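Local coordinates for protein lipoxygenase (Cyanothece sp., PDB 5EK8) that is a non-heme iron lipoxygenase that probably inserts molecular oxygen into polyunsaturated fatty acids, with 9R specificity, and also carries a PLAT domain, at residues Val17-Asp22 / Ser197-Thr202; Gln51-Thr56 / Thr149-Asp154; His288-Val293 / Gln312-Asp317. One frame throughout, in Å; residues are numbered along the deposited sequence.

Interaction 1 of 3, residues Val17-Asp22 / Ser197-Thr202; sequences VLKVID and SANVLT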
loop_
_atom_site.group_PDB
_atom_site.type_symbol
_atom_site.label_atom_id
_atom_site.label_comp_id
_atom_site.label_asym_id
_atom_site.label_seq_id
_atom_site.Cartn_x
_atom_site.Cartn_y
_atom_site.Cartn_z
ATOM N N VAL A 17 -16.869 -18.993 9.683
ATOM C CA VAL A 17 -15.668 -19.164 8.876
ATOM C C VAL A 17 -14.434 -18.795 9.689
ATOM O O VAL A 17 -13.436 -19.525 9.687
ATOM C CB VAL A 17 -15.721 -18.317 7.601
ATOM C CG1 VAL A 17 -14.398 -18.382 6.858
ATOM C CG2 VAL A 17 -16.856 -18.793 6.709
ATOM N N LEU A 18 -14.511 -17.673 10.402
ATOM C CA LEU A 18 -13.388 -17.250 11.225
ATOM C C LEU A 18 -13.094 -18.258 12.322
ATOM O O LEU A 18 -11.944 -18.416 12.719
ATOM C CB LEU A 18 -13.654 -15.870 11.816
ATOM C CG LEU A 18 -13.481 -14.764 10.766
ATOM C CD1 LEU A 18 -13.919 -13.409 11.291
ATOM C CD2 LEU A 18 -12.038 -14.710 10.280
ATOM N N LYS A 19 -14.128 -18.947 12.800
ATOM C CA LYS A 19 -13.920 -20.014 13.777
ATOM C C LYS A 19 -13.108 -21.147 13.161
ATOM O O LYS A 19 -12.176 -21.660 13.778
ATOM C CB LYS A 19 -15.252 -20.565 14.289
ATOM C CG LYS A 19 -16.253 -19.513 14.723
ATOM C CD LYS A 19 -15.752 -18.691 15.888
ATOM C CE LYS A 19 -16.790 -17.660 16.296
ATOM N NZ LYS A 19 -16.345 -16.866 17.471
ATOM N N VAL A 20 -13.474 -21.530 11.940
ATOM C CA VAL A 20 -12.804 -22.630 11.250
ATOM C C VAL A 20 -11.337 -22.328 10.938
ATOM O O VAL A 20 -10.466 -23.179 11.129
ATOM C CB VAL A 20 -13.523 -22.985 9.937
ATOM C CG1 VAL A 20 -12.905 -24.225 9.316
ATOM C CG2 VAL A 20 -15.004 -23.206 10.187
ATOM N N ILE A 21 -11.064 -21.117 10.461
ATOM C CA ILE A 21 -9.706 -20.766 10.063
ATOM C C ILE A 21 -8.803 -20.538 11.272
ATOM O O ILE A 21 -7.660 -20.990 11.290
ATOM C CB ILE A 21 -9.691 -19.511 9.167
ATOM C CG1 ILE A 21 -10.715 -19.657 8.042
ATOM C CG2 ILE A 21 -8.309 -19.289 8.579
ATOM C CD1 ILE A 21 -10.734 -18.503 7.087
ATOM N N ASP A 22 -9.315 -19.844 12.284
ATOM C CA ASP A 22 -8.535 -19.592 13.497
ATOM C C ASP A 22 -8.612 -20.799 14.428
ATOM O O ASP A 22 -9.007 -20.688 15.591
ATOM C CB ASP A 22 -9.019 -18.323 14.206
ATOM C CG ASP A 22 -8.006 -17.786 15.204
ATOM O OD1 ASP A 22 -6.859 -18.286 15.213
ATOM O OD2 ASP A 22 -8.351 -16.858 15.968
ATOM N N SER A 197 -6.851 -11.614 15.003
ATOM C CA SER A 197 -7.418 -10.288 15.236
ATOM C C SER A 197 -8.885 -10.249 14.819
ATOM O O SER A 197 -9.758 -9.775 15.564
ATOM C CB SER A 197 -6.617 -9.229 14.473
ATOM O OG SER A 197 -6.889 -7.925 14.953
ATOM N N ALA A 198 -9.146 -10.771 13.626
ATOM C CA ALA A 198 -10.501 -10.822 13.106
ATOM C C ALA A 198 -11.388 -11.698 13.988
ATOM O O ALA A 198 -12.548 -11.373 14.211
ATOM C CB ALA A 198 -10.503 -11.329 11.664
ATOM N N ASN A 199 -10.849 -12.800 14.498
ATOM C CA ASN A 199 -11.648 -13.686 15.344
ATOM C C ASN A 199 -12.026 -13.024 16.668
ATOM O O ASN A 199 -13.098 -13.282 17.213
ATOM C CB ASN A 199 -10.912 -15.000 15.605
ATOM C CG ASN A 199 -11.863 -16.159 15.847
ATOM O OD1 ASN A 199 -13.078 -16.027 15.687
ATOM N ND2 ASN A 199 -11.314 -17.304 16.225
ATOM N N VAL A 200 -11.150 -12.166 17.183
ATOM C CA VAL A 200 -11.499 -11.389 18.368
ATOM C C VAL A 200 -12.559 -10.325 18.063
ATOM O O VAL A 200 -13.588 -10.260 18.730
ATOM C CB VAL A 200 -10.265 -10.696 18.974
ATOM C CG1 VAL A 200 -10.676 -9.799 20.133
ATOM C CG2 VAL A 200 -9.240 -11.723 19.418
ATOM N N LEU A 201 -12.313 -9.504 17.045
ATOM C CA LEU A 201 -13.130 -8.306 16.817
ATOM C C LEU A 201 -14.459 -8.521 16.069
ATOM O O LEU A 201 -15.413 -7.774 16.275
ATOM C CB LEU A 201 -12.296 -7.266 16.066
ATOM C CG LEU A 201 -11.272 -6.493 16.899
ATOM C CD1 LEU A 201 -10.275 -5.744 16.018
ATOM C CD2 LEU A 201 -11.996 -5.531 17.820
ATOM N N THR A 202 -14.520 -9.530 15.205
ATOM C CA THR A 202 -15.689 -9.738 14.345
ATOM C C THR A 202 -16.994 -10.105 15.073
ATOM O O THR A 202 -18.056 -9.634 14.670
ATOM C CB THR A 202 -15.402 -10.822 13.283
ATOM O OG1 THR A 202 -14.250 -10.445 12.522
ATOM C CG2 THR A 202 -16.579 -10.993 12.336
#

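Interaction 2 of 3, residues Gln51-Thr56 / Thr149-Asp154; sequences QLNKAT and TQKTYD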
loop_
_atom_site.group_PDB
_atom_site.type_symbol
_atom_site.label_atom_id
_atom_site.label_comp_id
_atom_site.label_asym_id
_atom_site.label_seq_id
_atom_site.Cartn_x
_atom_site.Cartn_y
_atom_site.Cartn_z
ATOM N N GLN A 51 27.232 -35.939 -23.889
ATOM C CA GLN A 51 26.373 -37.048 -23.508
ATOM C C GLN A 51 24.980 -36.551 -23.130
ATOM O O GLN A 51 24.032 -37.329 -23.034
ATOM C CB GLN A 51 26.996 -37.818 -22.345
ATOM C CG GLN A 51 26.404 -39.197 -22.119
ATOM C CD GLN A 51 27.188 -39.994 -21.101
ATOM O OE1 GLN A 51 28.241 -39.561 -20.634
ATOM N NE2 GLN A 51 26.680 -41.172 -20.751
ATOM N N LEU A 52 24.869 -35.243 -22.920
ATOM C CA LEU A 52 23.604 -34.620 -22.552
ATOM C C LEU A 52 22.774 -34.241 -23.773
ATOM O O LEU A 52 23.281 -34.167 -24.892
ATOM C CB LEU A 52 23.858 -33.378 -21.695
ATOM C CG LEU A 52 24.144 -33.617 -20.215
ATOM C CD1 LEU A 52 25.148 -32.608 -19.682
ATOM C CD2 LEU A 52 22.852 -33.547 -19.423
ATOM N N ASN A 53 21.489 -34.011 -23.537
ATOM C CA ASN A 53 20.568 -33.541 -24.561
ATOM C C ASN A 53 20.271 -32.060 -24.307
ATOM O O ASN A 53 20.676 -31.517 -23.277
ATOM C CB ASN A 53 19.290 -34.387 -24.541
ATOM C CG ASN A 53 18.439 -34.203 -25.782
ATOM O OD1 ASN A 53 18.136 -33.078 -26.188
ATOM N ND2 ASN A 53 18.049 -35.317 -26.396
ATOM N N LYS A 54 19.578 -31.398 -25.230
ATOM C CA LYS A 54 19.318 -29.972 -25.056
ATOM C C LYS A 54 17.909 -29.540 -25.470
ATOM O O LYS A 54 17.284 -30.135 -26.351
ATOM C CB LYS A 54 20.364 -29.149 -25.822
ATOM C CG LYS A 54 19.823 -28.364 -27.006
ATOM C CD LYS A 54 20.834 -27.347 -27.506
ATOM C CE LYS A 54 22.124 -28.009 -27.959
ATOM N NZ LYS A 54 23.043 -27.031 -28.601
ATOM N N ALA A 55 17.422 -28.501 -24.801
ATOM C CA ALA A 55 16.141 -27.886 -25.108
ATOM C C ALA A 55 16.326 -26.376 -25.227
ATOM O O ALA A 55 16.928 -25.752 -24.360
ATOM C CB ALA A 55 15.113 -28.219 -24.039
ATOM N N THR A 56 15.819 -25.788 -26.302
ATOM C CA THR A 56 16.027 -24.365 -26.529
ATOM C C THR A 56 14.721 -23.617 -26.697
ATOM O O THR A 56 13.657 -24.221 -26.865
ATOM C CB THR A 56 16.892 -24.105 -27.777
ATOM O OG1 THR A 56 16.232 -24.628 -28.935
ATOM C CG2 THR A 56 18.262 -24.752 -27.632
ATOM N N THR A 149 13.154 -37.563 -28.918
ATOM C CA THR A 149 14.327 -38.376 -29.214
ATOM C C THR A 149 15.288 -37.617 -30.123
ATOM O O THR A 149 16.035 -38.210 -30.900
ATOM C CB THR A 149 13.928 -39.705 -29.869
ATOM O OG1 THR A 149 12.794 -39.495 -30.721
ATOM C CG2 THR A 149 13.558 -40.721 -28.805
ATOM N N GLN A 150 15.252 -36.294 -30.016
ATOM C CA GLN A 150 16.148 -35.424 -30.760
ATOM C C GLN A 150 17.122 -34.776 -29.783
ATOM O O GLN A 150 16.727 -34.402 -28.680
ATOM C CB GLN A 150 15.354 -34.360 -31.512
ATOM C CG GLN A 150 13.904 -34.744 -31.746
ATOM C CD GLN A 150 12.982 -33.539 -31.798
ATOM O OE1 GLN A 150 13.436 -32.394 -31.823
ATOM N NE2 GLN A 150 11.677 -33.793 -31.805
ATOM N N LYS A 151 18.385 -34.635 -30.176
ATOM C CA LYS A 151 19.381 -34.090 -29.256
ATOM C C LYS A 151 19.164 -32.597 -29.013
ATOM O O LYS A 151 19.820 -32.002 -28.159
ATOM C CB LYS A 151 20.801 -34.342 -29.770
ATOM C CG LYS A 151 21.827 -34.428 -28.646
ATOM C CD LYS A 151 23.197 -34.858 -29.137
ATOM C CE LYS A 151 23.824 -35.858 -28.175
ATOM N NZ LYS A 151 25.306 -35.925 -28.321
ATOM N N THR A 152 18.251 -31.996 -29.774
ATOM C CA THR A 152 17.809 -30.623 -29.535
ATOM C C THR A 152 16.303 -30.508 -29.750
ATOM O O THR A 152 15.815 -30.725 -30.860
ATOM C CB THR A 152 18.505 -29.597 -30.464
ATOM O OG1 THR A 152 18.063 -29.792 -31.814
ATOM C CG2 THR A 152 20.025 -29.709 -30.400
ATOM N N TYR A 153 15.566 -30.171 -28.697
ATOM C CA TYR A 153 14.140 -29.892 -28.845
ATOM C C TYR A 153 13.865 -28.413 -28.636
ATOM O O TYR A 153 14.263 -27.839 -27.626
ATOM C CB TYR A 153 13.299 -30.715 -27.869
ATOM C CG TYR A 153 11.820 -30.404 -27.979
ATOM C CD1 TYR A 153 11.052 -30.949 -29.003
ATOM C CD2 TYR A 153 11.194 -29.554 -27.071
ATOM C CE1 TYR A 153 9.701 -30.663 -29.117
ATOM C CE2 TYR A 153 9.842 -29.262 -27.178
ATOM C CZ TYR A 153 9.101 -29.819 -28.202
ATOM O OH TYR A 153 7.757 -29.536 -28.313
ATOM N N ASP A 154 13.165 -27.802 -29.584
ATOM C CA ASP A 154 12.940 -26.361 -29.552
ATOM C C ASP A 154 11.484 -25.993 -29.279
ATOM O O ASP A 154 10.583 -26.385 -30.021
ATOM C CB ASP A 154 13.400 -25.733 -30.870
ATOM C CG ASP A 154 13.104 -24.247 -30.947
ATOM O OD1 ASP A 154 13.632 -23.487 -30.106
ATOM O OD2 ASP A 154 12.352 -23.840 -31.860
#

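Interaction 3 of 3, residues His288-Val293 / Gln312-Asp317; sequences HDLHNV and QSRYPD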
loop_
_atom_site.group_PDB
_atom_site.type_symbol
_atom_site.label_atom_id
_atom_site.label_comp_id
_atom_site.label_asym_id
_atom_site.label_seq_id
_atom_site.Cartn_x
_atom_site.Cartn_y
_atom_site.Cartn_z
ATOM N N HIS A 288 -24.764 11.406 3.579
ATOM C CA HIS A 288 -23.895 12.260 4.382
ATOM C C HIS A 288 -23.823 13.702 3.889
ATOM O O HIS A 288 -24.185 14.008 2.753
ATOM C CB HIS A 288 -22.480 11.675 4.426
ATOM C CG HIS A 288 -22.440 10.208 4.719
ATOM N ND1 HIS A 288 -22.225 9.262 3.741
ATOM C CD2 HIS A 288 -22.592 9.526 5.879
ATOM C CE1 HIS A 288 -22.243 8.058 4.286
ATOM N NE2 HIS A 288 -22.465 8.190 5.582
ATOM N N ASP A 289 -23.346 14.579 4.764
ATOM C CA ASP A 289 -23.098 15.965 4.413
ATOM C C ASP A 289 -21.698 16.118 3.830
ATOM O O ASP A 289 -20.849 15.243 4.001
ATOM C CB ASP A 289 -23.263 16.869 5.636
ATOM C CG ASP A 289 -24.683 16.888 6.163
ATOM O OD1 ASP A 289 -25.611 16.518 5.415
ATOM O OD2 ASP A 289 -24.869 17.280 7.332
ATOM N N LEU A 290 -21.468 17.236 3.145
ATOM C CA LEU A 290 -20.148 17.570 2.613
ATOM C C LEU A 290 -19.757 18.979 3.029
ATOM O O LEU A 290 -20.548 19.913 2.889
ATOM C CB LEU A 290 -20.127 17.461 1.090
ATOM C CG LEU A 290 -19.239 16.400 0.443
ATOM C CD1 LEU A 290 -19.124 16.665 -1.052
ATOM C CD2 LEU A 290 -17.871 16.365 1.097
ATOM N N HIS A 291 -18.537 19.141 3.531
ATOM C CA HIS A 291 -18.101 20.450 4.002
ATOM C C HIS A 291 -16.773 20.906 3.403
ATOM O O HIS A 291 -15.734 20.271 3.591
ATOM C CB HIS A 291 -17.994 20.454 5.528
ATOM C CG HIS A 291 -19.234 19.981 6.220
ATOM N ND1 HIS A 291 -20.352 20.774 6.370
ATOM C CD2 HIS A 291 -19.533 18.795 6.800
ATOM C CE1 HIS A 291 -21.287 20.095 7.011
ATOM N NE2 HIS A 291 -20.817 18.889 7.279
ATOM N N ASN A 292 -16.821 22.013 2.672
ATOM C CA ASN A 292 -15.610 22.725 2.315
ATOM C C ASN A 292 -15.098 23.427 3.563
ATOM O O ASN A 292 -15.596 24.491 3.933
ATOM C CB ASN A 292 -15.860 23.729 1.187
ATOM C CG ASN A 292 -16.218 23.062 -0.127
ATOM O OD1 ASN A 292 -15.924 21.889 -0.348
ATOM N ND2 ASN A 292 -16.855 23.815 -1.008
ATOM N N VAL A 293 -14.126 22.817 4.230
ATOM C CA VAL A 293 -13.632 23.368 5.486
ATOM C C VAL A 293 -12.201 23.856 5.357
ATOM O O VAL A 293 -11.348 23.192 4.765
ATOM C CB VAL A 293 -13.716 22.346 6.641
ATOM C CG1 VAL A 293 -15.154 22.091 7.003
ATOM C CG2 VAL A 293 -13.029 21.046 6.273
ATOM N N GLN A 312 -18.134 25.749 4.605
ATOM C CA GLN A 312 -19.120 26.008 3.567
ATOM C C GLN A 312 -19.700 24.688 3.073
ATOM O O GLN A 312 -19.001 23.888 2.460
ATOM C CB GLN A 312 -18.497 26.801 2.421
ATOM C CG GLN A 312 -19.511 27.324 1.442
ATOM C CD GLN A 312 -18.904 28.212 0.392
ATOM O OE1 GLN A 312 -19.535 29.164 -0.050
ATOM N NE2 GLN A 312 -17.670 27.914 -0.012
ATOM N N SER A 313 -20.980 24.462 3.341
ATOM C CA SER A 313 -21.555 23.134 3.154
ATOM C C SER A 313 -22.448 23.012 1.924
ATOM O O SER A 313 -23.109 23.965 1.512
ATOM C CB SER A 313 -22.348 22.732 4.402
ATOM O OG SER A 313 -21.537 22.800 5.560
ATOM N N ARG A 314 -22.446 21.818 1.342
ATOM C CA ARG A 314 -23.403 21.447 0.315
ATOM C C ARG A 314 -24.797 21.383 0.911
ATOM O O ARG A 314 -24.960 20.981 2.065
ATOM C CB ARG A 314 -23.039 20.092 -0.291
ATOM C CG ARG A 314 -21.635 20.033 -0.851
ATOM C CD ARG A 314 -21.611 20.411 -2.319
ATOM N NE ARG A 314 -21.820 19.249 -3.171
ATOM C CZ ARG A 314 -20.848 18.610 -3.808
ATOM N NH1 ARG A 314 -19.591 19.034 -3.705
ATOM N NH2 ARG A 314 -21.140 17.553 -4.556
ATOM N N TYR A 315 -25.801 21.788 0.140
ATOM C CA TYR A 315 -27.177 21.472 0.497
ATOM C C TYR A 315 -27.298 19.956 0.436
ATOM O O TYR A 315 -26.498 19.303 -0.241
ATOM C CB TYR A 315 -28.180 22.145 -0.446
ATOM C CG TYR A 315 -28.221 23.653 -0.335
ATOM C CD1 TYR A 315 -29.119 24.284 0.518
ATOM C CD2 TYR A 315 -27.363 24.449 -1.088
ATOM C CE1 TYR A 315 -29.158 25.664 0.623
ATOM C CE2 TYR A 315 -27.396 25.832 -0.989
ATOM C CZ TYR A 315 -28.296 26.433 -0.133
ATOM O OH TYR A 315 -28.333 27.805 -0.028
ATOM N N PRO A 316 -28.274 19.381 1.155
ATOM C CA PRO A 316 -28.477 17.935 1.020
ATOM C C PRO A 316 -28.739 17.545 -0.433
ATOM O O PRO A 316 -28.317 16.472 -0.868
ATOM C CB PRO A 316 -29.702 17.668 1.898
ATOM C CG PRO A 316 -29.679 18.763 2.906
ATOM C CD PRO A 316 -29.136 19.969 2.194
ATOM N N ASP A 317 -29.411 18.433 -1.164
ATOM C CA ASP A 317 -29.661 18.284 -2.600
ATOM C C ASP A 317 -28.398 18.248 -3.461
ATOM O O ASP A 317 -28.315 17.479 -4.417
ATOM C CB ASP A 317 -30.551 19.427 -3.099
ATOM C CG ASP A 317 -32.021 19.105 -3.010
ATOM O OD1 ASP A 317 -32.835 20.054 -3.003
ATOM O OD2 ASP A 317 -32.365 17.904 -2.949
#

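Interaction 1 of 3, residues Val17-Asp22 / Ser197-Thr202
Leu18 and Asn199 sit opposite each other where the C-terminal end of helix 2-21 packs on helix 188-214, a helix-on-helix contact in which the short axes run roughly antiparallel (147°) with a closest approach of 9.5 Å. Leu18 supplies the apolar half. Its two methyl groups divide the work: CD2 rests 4.0 Å from Ala198 CB, while CD1 meets Thr202 about CB, CG2 and OG1. The side chains of Leu18 and Thr202 cross at about a right angle.

Asn199 supplies the polar half. Its chi1 of -152° sets CG anti to the backbone N, beside the carbonyl carbon. From there ND2 donates to OD2 of Asp22, the first residue beyond helix 2-21, at 3.0 Å; the acceptor lies close to the amide plane, and the carboxylate is met on its anti side, 27° out of its own plane. The other carboxylate oxygen, OD1, forms a salt bridge with Arg27 of the following helix 24-36, so the helix end, the next helix and helix 188-214 all meet at one acid. Beside the amide oxygen passes Lys19, whose chain bends at chi2 and crosses the side chain of Asn199 at about a right angle, with CD 3.8 Å from Asn199 OD1.

Further along helix 188-214, Thr202 is tied to its own helix and, through a hydrogen bond to Tyr616 OH, to helix 608-623. Ala198 O accepts from both the backbone N of Thr202 (2.9 Å) and Thr202 OG1 (2.6 Å), and these two donors approach it from opposite faces of the carbonyl plane.

Interaction 2 of 3, residues Gln51-Thr56 / Thr149-Asp154
Lys54 is bridged to Thr152 by bonding the residues on either side of it: Lys54 N donates to Lys151 O at 3.0 Å, and Lys54 O accepts from Tyr153 N at 2.9 Å. Two residues on, Thr56 N reaches Tyr153 O, also at 2.9 Å. The Lys54 N donor stands above the carbonyl plane of Lys151, whereas the two later donors are only modestly tilted from theirs. At the start of strand 53-61, Asn53 carries its CG anti to the backbone N (chi1 -165°), and ND2 bonds Gln150 O at 2.8 Å with that acceptor in the amide plane, tying a side chain to the loop backbone.

This is a parallel pairing of strands 53-61 and 152-160 in the three-stranded sheet of the beta-rich region consistent with the PLAT domain; strand 53-61 is the middle strand, and Asn53 and Ala55 bond Tyr102 and Ile100 of strand 97-102 on its other side.

On the face bearing Lys54, Thr152, Thr56 and Asp154, the lysine chain lies side by side with Thr152, its CE 3.6 Å from Thr152 CG2, before NZ turns to a salt bridge with Glu99. Thr56 OG1, in the crowded position between N and carbonyl carbon, donates to Asp154 OD1 at 3.1 Å on the anti side of the carboxylate. Lys151 passes beside Leu52 O, and its NZ hydrogen-bonds Glu50 O.

Interaction 3 of 3, residues His288-Val293 / Gln312-Asp317
The His291 ring presents its edge to Ser313: OG lies near the ring plane and shares a hydrogen bond with ND1, either atom being a possible donor. On the same ring, NE2 hydrogen-bonds Ser595 OG, so both nitrogens are engaged. The Arg314 guanidinium is the second flat group, and one of its faces carries Leu290 CD1, 3.6 Å above the plane and offset toward the rim, near NH1. Leu290 and Arg314 lie side by side, pointing the same way, with Leu290 CB 3.6 Å from Arg314 CG; bends at chi2 (-91°) and chi3 (-89°) fold the arginine chain.

The backbones form the open end of the beta hairpin made by strands 291-300 and 303-313. Asn292 and Gln312 are the hydrogen-bonded pair, exchanging Asn292 N to Gln312 O and Gln312 N to Asn292 O, both 2.9 Å. His291 and Ser313 are the non-hydrogen-bonded pair, and Arg314 N then closes on Leu290 O at 3.1 Å. The Asn292 amide is used elsewhere, by Trp279 N and Asp280.

At the far end of segment 288-293, His288 ND1 bonds Asp285, a ligand of the bound sodium ion. Arg314 has backbone carbonyls as partners for all three nitrogens: NE meets Ser318 O, NH1 Trp279 O and NH2 Tyr282 O. The buried cation is thus met by carbonyl dipoles from three loop positions, whose partial negative ends would be expected to offset its positive charge.

In the fold
Interaction 3 is the buried contact, interaction 1 lies at the surface and interaction 2 is partly buried; none shares a helix or strand with another. Interactions 2 and 3 are both strand pairings, but the first joins distant parts of the chain in parallel, whereas the second is a local antiparallel hairpin, and their centres are about 72 Å apart. Interaction 1 joins two helices with no backbone hydrogen bond between them, only a side-chain hydrogen bond and packing. Charged side chains take part in interactions 1 and 2, at more exposed places; in interaction 3 His291, Ser313, Asn292 and Arg314 are buried and bonded to protein partners. Strand 152-160 leads to helix 188-214, linking interaction 2 to interaction 1.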